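Local coordinates for protein probable TonB-dependent receptor (PDB 4K3F) that probably binds methionine in the periplasm as a lipoprotein of the NlpA family, and holds a selenomethionine between its two lobes, at residues 126-129 against 130-134; 213-216 against 217-221; 97-100 against 101-104; 159-162 against 163-167. One frame throughout, in Å; residues are numbered along the deposited sequence. Where two conformers were deposited one is given.

Contact 1: residues 126-129 against 130-134; sequences IKLK and DNKSI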
loop_
_atom_site.group_PDB
_atom_site.type_symbol
_atom_site.label_atom_id
_atom_site.label_comp_id
_atom_site.label_asym_id
_atom_site.label_seq_id
_atom_site.Cartn_x
_atom_site.Cartn_y
_atom_site.Cartn_z
ATOM N N ILE A 126 13.995 5.837 -16.322
ATOM C CA ILE A 126 15.365 5.914 -15.847
ATOM C C ILE A 126 15.887 4.503 -15.822
ATOM O O ILE A 126 15.145 3.547 -16.083
ATOM C CB ILE A 126 15.464 6.456 -14.408
ATOM C CG1 ILE A 126 14.782 5.467 -13.462
ATOM C CG2 ILE A 126 14.897 7.876 -14.307
ATOM C CD1 ILE A 126 14.599 5.953 -12.043
ATOM N N LYS A 127 17.160 4.359 -15.485
ATOM C CA LYS A 127 17.720 3.052 -15.210
ATOM C C LYS A 127 18.407 3.104 -13.832
ATOM O O LYS A 127 19.064 4.091 -13.492
ATOM C CB LYS A 127 18.673 2.603 -16.312
ATOM C CG LYS A 127 19.127 1.171 -16.112
ATOM C CD LYS A 127 19.757 0.585 -17.360
ATOM C CE LYS A 127 19.374 -0.872 -17.486
ATOM N NZ LYS A 127 19.805 -1.640 -16.300
ATOM N N LEU A 128 18.152 2.071 -13.020
ATOM C CA LEU A 128 18.823 1.892 -11.742
ATOM C C LEU A 128 20.018 0.937 -11.859
ATOM O O LEU A 128 20.056 0.084 -12.757
ATOM C CB LEU A 128 17.838 1.321 -10.726
ATOM C CG LEU A 128 16.642 2.212 -10.331
ATOM C CD1 LEU A 128 15.653 1.378 -9.545
ATOM C CD2 LEU A 128 17.099 3.408 -9.505
ATOM N N LYS A 129 20.999 1.091 -10.961
ATOM C CA LYS A 129 22.180 0.219 -10.941
ATOM C C LYS A 129 21.793 -1.256 -10.884
ATOM O O LYS A 129 20.747 -1.610 -10.344
ATOM C CB LYS A 129 23.098 0.562 -9.760
ATOM C CG LYS A 129 22.502 0.279 -8.389
ATOM C CD LYS A 129 23.361 0.854 -7.263
ATOM C CE LYS A 129 22.961 0.278 -5.901
ATOM N NZ LYS A 129 23.633 0.972 -4.754
ATOM N N ASP A 130 22.641 -2.080 -11.485
ATOM C CA ASP A 130 22.372 -3.496 -11.642
ATOM C C ASP A 130 22.163 -4.246 -10.315
ATOM O O ASP A 130 21.369 -5.179 -10.232
ATOM C CB ASP A 130 23.533 -4.117 -12.410
ATOM C CG ASP A 130 23.259 -5.546 -12.776
ATOM O OD1 ASP A 130 22.429 -5.763 -13.675
ATOM O OD2 ASP A 130 23.856 -6.435 -12.144
ATOM N N ASN A 131 22.867 -3.826 -9.276
ATOM C CA ASN A 131 22.778 -4.496 -7.973
ATOM C C ASN A 131 21.707 -3.858 -7.050
ATOM O O ASN A 131 21.751 -4.019 -5.828
ATOM C CB ASN A 131 24.154 -4.498 -7.269
ATOM C CG ASN A 131 24.680 -3.092 -6.982
ATOM O OD1 ASN A 131 24.586 -2.195 -7.824
ATOM N ND2 ASN A 131 25.259 -2.903 -5.800
ATOM N N LYS A 132 20.744 -3.151 -7.630
ATOM C CA LYS A 132 19.783 -2.427 -6.799
ATOM C C LYS A 132 18.897 -3.369 -5.974
ATOM O O LYS A 132 18.611 -4.481 -6.383
ATOM C CB LYS A 132 18.952 -1.441 -7.604
ATOM C CG LYS A 132 17.704 -2.027 -8.227
ATOM C CD LYS A 132 17.991 -2.784 -9.489
ATOM C CE LYS A 132 16.715 -3.116 -10.236
ATOM N NZ LYS A 132 17.001 -3.845 -11.493
ATOM N N SER A 133 18.435 -2.860 -4.830
ATOM C CA SER A 133 17.467 -3.547 -3.992
ATOM C C SER A 133 16.145 -2.823 -4.086
ATOM O O SER A 133 16.056 -1.787 -4.747
ATOM C CB SER A 133 17.948 -3.554 -2.530
ATOM O OG SER A 133 17.752 -2.282 -1.960
ATOM N N ILE A 134 15.114 -3.325 -3.392
ATOM C CA ILE A 134 13.819 -2.658 -3.382
ATOM C C ILE A 134 13.769 -1.399 -2.459
ATOM O O ILE A 134 12.766 -0.713 -2.435
ATOM C CB ILE A 134 12.646 -3.623 -3.138
ATOM C CG1 ILE A 134 12.665 -4.141 -1.700
ATOM C CG2 ILE A 134 12.658 -4.746 -4.190
ATOM C CD1 ILE A 134 11.388 -4.837 -1.290
HETATM O O HOH W 1 18.060 -1.620 -13.519
#

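Contact 2: residues 213-216 against 217-221; sequences QKLA and KALHS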
loop_
_atom_site.group_PDB
_atom_site.type_symbol
_atom_site.label_atom_id
_atom_site.label_comp_id
_atom_site.label_asym_id
_atom_site.label_seq_id
_atom_site.Cartn_x
_atom_site.Cartn_y
_atom_site.Cartn_z
ATOM N N GLN A 213 -6.909 -15.454 14.386
ATOM C CA GLN A 213 -6.904 -16.498 13.381
ATOM C C GLN A 213 -8.203 -16.496 12.589
ATOM O O GLN A 213 -8.174 -16.748 11.372
ATOM C CB GLN A 213 -6.734 -17.889 13.996
ATOM C CG GLN A 213 -5.376 -18.181 14.632
ATOM C CD GLN A 213 -5.317 -19.600 15.298
ATOM O OE1 GLN A 213 -6.341 -20.219 15.665
ATOM N NE2 GLN A 213 -4.105 -20.111 15.434
ATOM N N LYS A 214 -9.320 -16.260 13.270
ATOM C CA LYS A 214 -10.625 -16.214 12.573
ATOM C C LYS A 214 -10.611 -15.051 11.596
ATOM O O LYS A 214 -11.069 -15.214 10.477
ATOM C CB LYS A 214 -11.727 -16.072 13.574
ATOM C CG LYS A 214 -12.012 -17.368 14.309
ATOM C CD LYS A 214 -12.972 -17.201 15.455
ATOM C CE LYS A 214 -13.397 -18.564 16.019
ATOM N NZ LYS A 214 -14.097 -18.321 17.293
ATOM N N LEU A 215 -10.107 -13.880 12.005
ATOM C CA LEU A 215 -10.011 -12.759 11.048
ATOM C C LEU A 215 -9.150 -13.100 9.856
ATOM O O LEU A 215 -9.535 -12.844 8.717
ATOM C CB LEU A 215 -9.487 -11.487 11.714
ATOM C CG LEU A 215 -9.282 -10.241 10.809
ATOM C CD1 LEU A 215 -10.515 -9.782 10.059
ATOM C CD2 LEU A 215 -8.751 -9.066 11.622
ATOM N N ALA A 216 -7.945 -13.640 10.109
ATOM C CA ALA A 216 -7.042 -14.050 9.036
ATOM C C ALA A 216 -7.741 -15.007 8.032
ATOM O O ALA A 216 -7.626 -14.851 6.811
ATOM C CB ALA A 216 -5.755 -14.672 9.613
ATOM N N LYS A 217 -8.469 -16.010 8.548
ATOM C CA LYS A 217 -9.151 -16.969 7.708
ATOM C C LYS A 217 -10.250 -16.288 6.906
ATOM O O LYS A 217 -10.394 -16.567 5.731
ATOM C CB LYS A 217 -9.729 -18.118 8.545
ATOM C CG LYS A 217 -10.459 -19.175 7.728
ATOM C CD LYS A 217 -10.545 -20.499 8.490
ATOM C CE LYS A 217 -11.690 -21.381 8.009
ATOM N NZ LYS A 217 -12.066 -22.370 9.060
ATOM N N ALA A 218 -11.018 -15.405 7.531
ATOM C CA ALA A 218 -12.098 -14.674 6.831
ATOM C C ALA A 218 -11.546 -13.832 5.705
ATOM O O ALA A 218 -12.169 -13.680 4.652
ATOM C CB ALA A 218 -12.882 -13.795 7.799
ATOM N N LEU A 219 -10.336 -13.301 5.896
ATOM C CA LEU A 219 -9.703 -12.453 4.880
ATOM C C LEU A 219 -9.179 -13.250 3.702
ATOM O O LEU A 219 -8.733 -12.645 2.739
ATOM C CB LEU A 219 -8.566 -11.620 5.484
ATOM C CG LEU A 219 -9.044 -10.515 6.439
ATOM C CD1 LEU A 219 -7.898 -9.944 7.235
ATOM C CD2 LEU A 219 -9.699 -9.408 5.672
ATOM N N HIS A 220 -9.183 -14.590 3.798
ATOM C CA HIS A 220 -8.883 -15.477 2.649
ATOM C C HIS A 220 -10.146 -16.145 2.110
ATOM O O HIS A 220 -10.052 -17.067 1.297
ATOM C CB HIS A 220 -7.839 -16.538 3.001
ATOM C CG HIS A 220 -6.432 -16.034 3.038
ATOM N ND1 HIS A 220 -5.346 -16.884 3.042
ATOM C CD2 HIS A 220 -5.922 -14.773 3.019
ATOM C CE1 HIS A 220 -4.226 -16.174 3.059
ATOM N NE2 HIS A 220 -4.549 -14.891 3.059
ATOM N N SER A 221 -11.325 -15.667 2.527
ATOM C CA SER A 221 -12.573 -16.329 2.176
ATOM C C SER A 221 -12.918 -16.049 0.715
ATOM O O SER A 221 -12.515 -15.034 0.127
ATOM C CB SER A 221 -13.723 -15.905 3.060
ATOM O OG SER A 221 -14.043 -14.560 2.846
#

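Contact 3: residues 97-100 against 101-104; sequences ELPS and GATV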
loop_
_atom_site.group_PDB
_atom_site.type_symbol
_atom_site.label_atom_id
_atom_site.label_comp_id
_atom_site.label_asym_id
_atom_site.label_seq_id
_atom_site.Cartn_x
_atom_site.Cartn_y
_atom_site.Cartn_z
ATOM N N GLU A 97 5.676 11.407 -23.805
ATOM C CA GLU A 97 5.403 12.860 -23.808
ATOM C C GLU A 97 6.128 13.654 -22.718
ATOM O O GLU A 97 6.168 14.876 -22.787
ATOM C CB GLU A 97 3.908 13.136 -23.694
ATOM C CG GLU A 97 3.099 12.653 -24.887
ATOM C CD GLU A 97 1.603 12.807 -24.682
ATOM O OE1 GLU A 97 1.185 13.332 -23.627
ATOM O OE2 GLU A 97 0.842 12.402 -25.582
ATOM N N LEU A 98 6.686 12.982 -21.708
ATOM C CA LEU A 98 7.310 13.713 -20.587
ATOM C C LEU A 98 8.440 14.575 -21.146
ATOM O O LEU A 98 9.237 14.119 -21.944
ATOM C CB LEU A 98 7.876 12.762 -19.547
ATOM C CG LEU A 98 6.896 11.899 -18.747
ATOM C CD1 LEU A 98 7.682 10.867 -17.955
ATOM C CD2 LEU A 98 6.049 12.771 -17.829
ATOM N N PRO A 99 8.507 15.830 -20.732
ATOM C CA PRO A 99 9.529 16.709 -21.239
ATOM C C PRO A 99 10.883 16.461 -20.557
ATOM O O PRO A 99 10.963 15.824 -19.492
ATOM C CB PRO A 99 8.989 18.087 -20.856
ATOM C CG PRO A 99 8.326 17.828 -19.538
ATOM C CD PRO A 99 7.690 16.476 -19.700
ATOM N N SER A 100 11.943 16.983 -21.160
ATOM C CA SER A 100 13.234 17.076 -20.507
ATOM C C SER A 100 13.061 17.863 -19.228
ATOM O O SER A 100 12.370 18.871 -19.217
ATOM C CB SER A 100 14.241 17.802 -21.415
ATOM O OG SER A 100 15.491 17.989 -20.761
ATOM N N GLY A 101 13.676 17.403 -18.141
ATOM C CA GLY A 101 13.533 18.056 -16.846
ATOM C C GLY A 101 12.165 17.879 -16.157
ATOM O O GLY A 101 11.849 18.591 -15.205
ATOM N N ALA A 102 11.375 16.909 -16.610
ATOM C CA ALA A 102 10.109 16.593 -15.992
ATOM C C ALA A 102 10.236 16.338 -14.499
ATOM O O ALA A 102 11.172 15.689 -14.012
ATOM C CB ALA A 102 9.430 15.406 -16.668
ATOM N N THR A 103 9.244 16.876 -13.777
ATOM C CA THR A 103 9.116 16.662 -12.372
ATOM C C THR A 103 8.268 15.434 -12.134
ATOM O O THR A 103 7.108 15.364 -12.552
ATOM C CB THR A 103 8.535 17.894 -11.643
ATOM O OG1 THR A 103 7.303 18.315 -12.266
ATOM C CG2 THR A 103 9.543 19.035 -11.672
ATOM N N VAL A 104 8.857 14.484 -11.426
ATOM C CA VAL A 104 8.193 13.208 -11.096
ATOM C C VAL A 104 8.279 13.008 -9.590
ATOM O O VAL A 104 9.375 12.839 -9.037
ATOM C CB VAL A 104 8.882 12.059 -11.845
ATOM C CG1 VAL A 104 8.249 10.729 -11.536
ATOM C CG2 VAL A 104 8.817 12.316 -13.347
#

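Contact 4: residues 159-162 against 163-167; sequences PRVL and TQVDM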
loop_
_atom_site.group_PDB
_atom_site.type_symbol
_atom_site.label_atom_id
_atom_site.label_comp_id
_atom_site.label_asym_id
_atom_site.label_seq_id
_atom_site.Cartn_x
_atom_site.Cartn_y
_atom_site.Cartn_z
ATOM N N PRO A 159 -1.694 12.906 -4.071
ATOM C CA PRO A 159 -2.847 13.269 -4.948
ATOM C C PRO A 159 -3.079 14.766 -5.018
ATOM O O PRO A 159 -3.481 15.272 -6.059
ATOM C CB PRO A 159 -4.033 12.576 -4.271
ATOM C CG PRO A 159 -3.406 11.376 -3.605
ATOM C CD PRO A 159 -2.069 11.840 -3.113
ATOM N N ARG A 160 -2.768 15.463 -3.930
ATOM C CA ARG A 160 -2.952 16.903 -3.852
ATOM C C ARG A 160 -1.932 17.669 -4.663
ATOM O O ARG A 160 -2.178 18.852 -4.983
ATOM C CB ARG A 160 -2.920 17.397 -2.394
ATOM C CG ARG A 160 -4.271 17.292 -1.691
ATOM C CD ARG A 160 -4.292 18.060 -0.371
ATOM N NE ARG A 160 -3.123 17.750 0.462
ATOM C CZ ARG A 160 -3.078 16.847 1.445
ATOM N NH1 ARG A 160 -4.148 16.129 1.782
ATOM N NH2 ARG A 160 -1.942 16.666 2.111
ATOM N N VAL A 161 -0.785 17.051 -4.962
ATOM C CA VAL A 161 0.219 17.757 -5.778
ATOM C C VAL A 161 0.198 17.318 -7.219
ATOM O O VAL A 161 0.950 17.850 -8.022
ATOM C CB VAL A 161 1.677 17.708 -5.246
ATOM C CG1 VAL A 161 1.762 18.254 -3.830
ATOM C CG2 VAL A 161 2.274 16.339 -5.357
ATOM N N LEU A 162 -0.682 16.388 -7.554
ATOM C CA LEU A 162 -0.703 15.833 -8.909
ATOM C C LEU A 162 -0.781 16.914 -9.997
ATOM O O LEU A 162 -0.045 16.829 -10.978
ATOM C CB LEU A 162 -1.826 14.806 -9.042
ATOM C CG LEU A 162 -2.030 14.138 -10.402
ATOM C CD1 LEU A 162 -0.840 13.283 -10.781
ATOM C CD2 LEU A 162 -3.294 13.297 -10.369
ATOM N N THR A 163 -1.600 17.955 -9.816
ATOM C CA THR A 163 -1.716 19.025 -10.827
ATOM C C THR A 163 -0.550 20.025 -10.857
ATOM O O THR A 163 -0.514 20.907 -11.714
ATOM C CB THR A 163 -3.039 19.832 -10.709
ATOM O OG1 THR A 163 -3.086 20.482 -9.443
ATOM C CG2 THR A 163 -4.258 18.901 -10.874
ATOM N N GLN A 164 0.394 19.876 -9.924
ATOM C CA GLN A 164 1.546 20.755 -9.814
ATOM C C GLN A 164 2.858 20.075 -10.235
ATOM O O GLN A 164 3.929 20.626 -9.980
ATOM C CB GLN A 164 1.704 21.225 -8.352
ATOM C CG GLN A 164 0.505 21.963 -7.748
ATOM C CD GLN A 164 0.502 21.957 -6.216
ATOM O OE1 GLN A 164 -0.239 21.204 -5.589
ATOM N NE2 GLN A 164 1.339 22.791 -5.613
ATOM N N VAL A 165 2.776 18.857 -10.784
ATOM C CA VAL A 165 3.937 18.127 -11.253
ATOM C C VAL A 165 3.651 17.497 -12.619
ATOM O O VAL A 165 2.509 17.440 -13.050
ATOM C CB VAL A 165 4.368 17.038 -10.218
ATOM C CG1 VAL A 165 4.704 17.690 -8.881
ATOM C CG2 VAL A 165 3.306 15.969 -10.051
ATOM N N ASP A 166 4.680 17.009 -13.298
ATOM C CA ASP A 166 4.469 16.325 -14.547
ATOM C C ASP A 166 3.948 14.914 -14.364
ATOM O O ASP A 166 3.226 14.413 -15.234
ATOM C CB ASP A 166 5.766 16.370 -15.354
ATOM C CG ASP A 166 6.165 17.821 -15.721
ATOM O OD1 ASP A 166 5.261 18.640 -16.021
ATOM O OD2 ASP A 166 7.364 18.166 -15.674
HETATM N N MSE A 167 4.378 14.230 -13.283
HETATM C CA MSE A 167 3.911 12.857 -13.023
HETATM C C MSE A 167 4.071 12.582 -11.533
HETATM O O MSE A 167 5.048 13.064 -10.909
HETATM C CB MSE A 167 4.701 11.857 -13.871
HETATM C CG MSE A 167 4.140 10.442 -13.854
HETATM SE SE MSE A 167 4.817 9.370 -15.338
HETATM C CE MSE A 167 6.671 9.285 -14.741
HETATM O O HOH W 2 -3.726 17.551 -7.476
HETATM O O HOH W 3 0.634 15.441 -13.170
#

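Contact 1: residues 126-129 against 130-134
A single water ties Leu128 to Lys132: it donates to Leu128 O at 2.7 Å and accepts from Lys132 NZ at 3.2 Å, while Lys127 NZ adds a weak third bond. Two ammonium groups thus lean on one water, and probably polarise it toward the carbonyl. The amide of Lys132 turns back separately onto the carbonyl of Lys129, Lys132 N to Lys129 O being 3.1 Å, with the donor raised 53° out of the carbonyl plane. The Lys132 chain bends at chi2 (-80°), which lays its CD against the same oxygen, 3.1 Å from Lys129 O. On its way the Lys132 side chain crosses that of Leu128 at about a right angle, Lys132 CG lying 4.2 Å from Leu128 CB. Across the turn the extended Lys129 chain runs obliquely past OD1 of Asn131, which lies 3.3 Å from Lys129 CG and 3.5 Å from Lys129 CE. The Asn131 first torsion (62°) swings that amide back toward Lys129. Beyond it, Lys129 NZ forms a salt bridge with Asp140. Leu128, the buried member, faces Leu118 of helix 110-122 and Ile141. The core of the arrangement is a type I beta turn, Lys129 to Lys132, with its bond between first and fourth residues, set where the chain leaves strand 127-128 of a two-stranded antiparallel sheet.

Contact 2: residues 213-216 against 217-221
Leu215 and Leu219, one turn apart, are joined by both backbone and side chain. Of the backbone bonds, Lys217 N to Gln213 O is 2.9 Å and Ala218 N to Lys214 O 3.0 Å, both nearly straight and regularly helical. The next, Leu219 N to Leu215 O at 3.0 Å, is more bent (145°), and Leu219 N also makes a weak bond to Ala216 O. Beyond it the spacing shortens: Ala218 to Ser221 form a type I turn, in which Ala218 O takes both Ser221 N and, at 2.7 Å in the carbonyl plane, Ser221 OG. The apolar contact is oblique, Leu215 CG lying 3.8 Å from Leu219 CD1. With its CG trans to its own amide nitrogen, Leu215 brings both CG and CD1 to Leu219 CD1, whereas Leu219 directs its branch back over the turn, Leu219 CG being 3.3 Å from Leu215 O. Polar ends look elsewhere: Lys214 NZ pairs with Asp210, and His220 NE2 with Gly79 O, the ring stacking on Phe240. The leucines face helix 11-26 and the large mixed sheet, Leu215 against Leu5, Val7 and Leu32 and Leu219 against Val80. Ser221 then N-caps helix 222-232 through its bond with Ile224 N.

Contact 3: residues 97-100 against 101-104
Pro99 and Ala102 are the first and fourth residues of a type II beta turn, closed by Ala102 N to Pro99 O at 3.1 Å, the donor standing 50° out of the carbonyl plane. Gly101, at the third position, has the positive phi (72°) usual for this turn. The turn delivers the chain into strand 103-107 of the five-stranded mixed sheet. Within the turn the methyl of Ala102 carries most of the side-chain contact: it sits beside the pyrrolidine ring, Ala102 CB being 3.7 Å from Pro99 CD and 3.9 Å from Pro99 CG. Leu98, just before Pro99, brings its CB to 4.2 Å from Ala102 CB, so one methyl meets the proline ring and the leucine stem together. Ser100 is exposed, its CB pointing away from 101-104. Lys146 NZ bonds to Leu98 O, just before the turn, and Lys149 NZ to Gly101 O, within it. Leu98 also packs on selenomethionine Met167 of strand 167-170. At the heart of the turn, Ala102 CB comes within 3.2 Å of Pro99 O, the same oxygen that accepts the hydrogen bond from Ala102 N.

Contact 4: residues 159-162 against 163-167
Val161 and Gln164 lay their side chains at about a right angle in one of the two conformers of Gln164, while their backbones are joined directly: Gln164 N to Val161 O is 2.8 Å, the donor 50° above the carbonyl plane. The same oxygen has the glutamine stem beside it, Gln164 CB resting 3.5 Å from Val161 O. One residue on, Val165 turns its CG2 to two carbonyls. Lodged between its own backbone N and carbonyl carbon, Val165 CG2 comes 3.6 Å from both Val161 O and Leu162 O, and Val161 CG2 approaches Val165 CG1 only to 4.5 Å. These two valines share a side, both packing on Val105 of strand 103-107. Leu162 turns elsewhere: with CG trans to the backbone nitrogen (chi1 179°), its branch is directed to Tyr88 and Ala168.

Two waters take part in the backbone bonding. One donates to Pro159 O at 2.7 Å and accepts from Thr163 N, bridging two groups that a regular alpha helix would join directly. The other donates to both Leu162 O and Val165 O, 2.7 Å from Val165 O, and so links two acceptors that could not bond each other. The direct bond Val165 N to Leu162 O is weak at 3.5 Å. The chemistry implies a hydrated turn after a loosely bonded helix: Val161 and Val165 pack on Val105 and Leu162 on Tyr88 and Ala168, while water supplies much of the bonding before the chain enters strand 167-170.

Overall arrangement
All four contacts are local and follow in series, none nesting or crossing. From the N terminus, contact 3 comes first, turning the loop after strand 86-88 into strand 103-107. Contact 1 follows, beyond helix 110-122, where strand 127-128 turns into the loop leading to strand 141-143. Contact 4 then bridges helix 158-161 and strand 167-170. Contacts 3 and 4 touch: from the loop, Asp166 OD2 probably receives Thr103 N at 3.0 Å, while Thr103 O and Met167 N probably bond, joining strands 103-107 and 167-170. Contact 2, the last, lies across the chain's centre, about 37 Å from contact 1, centre to centre; it packs helix 210-218 on helix 11-26 and the six-stranded sheet and leads into helix 222-232.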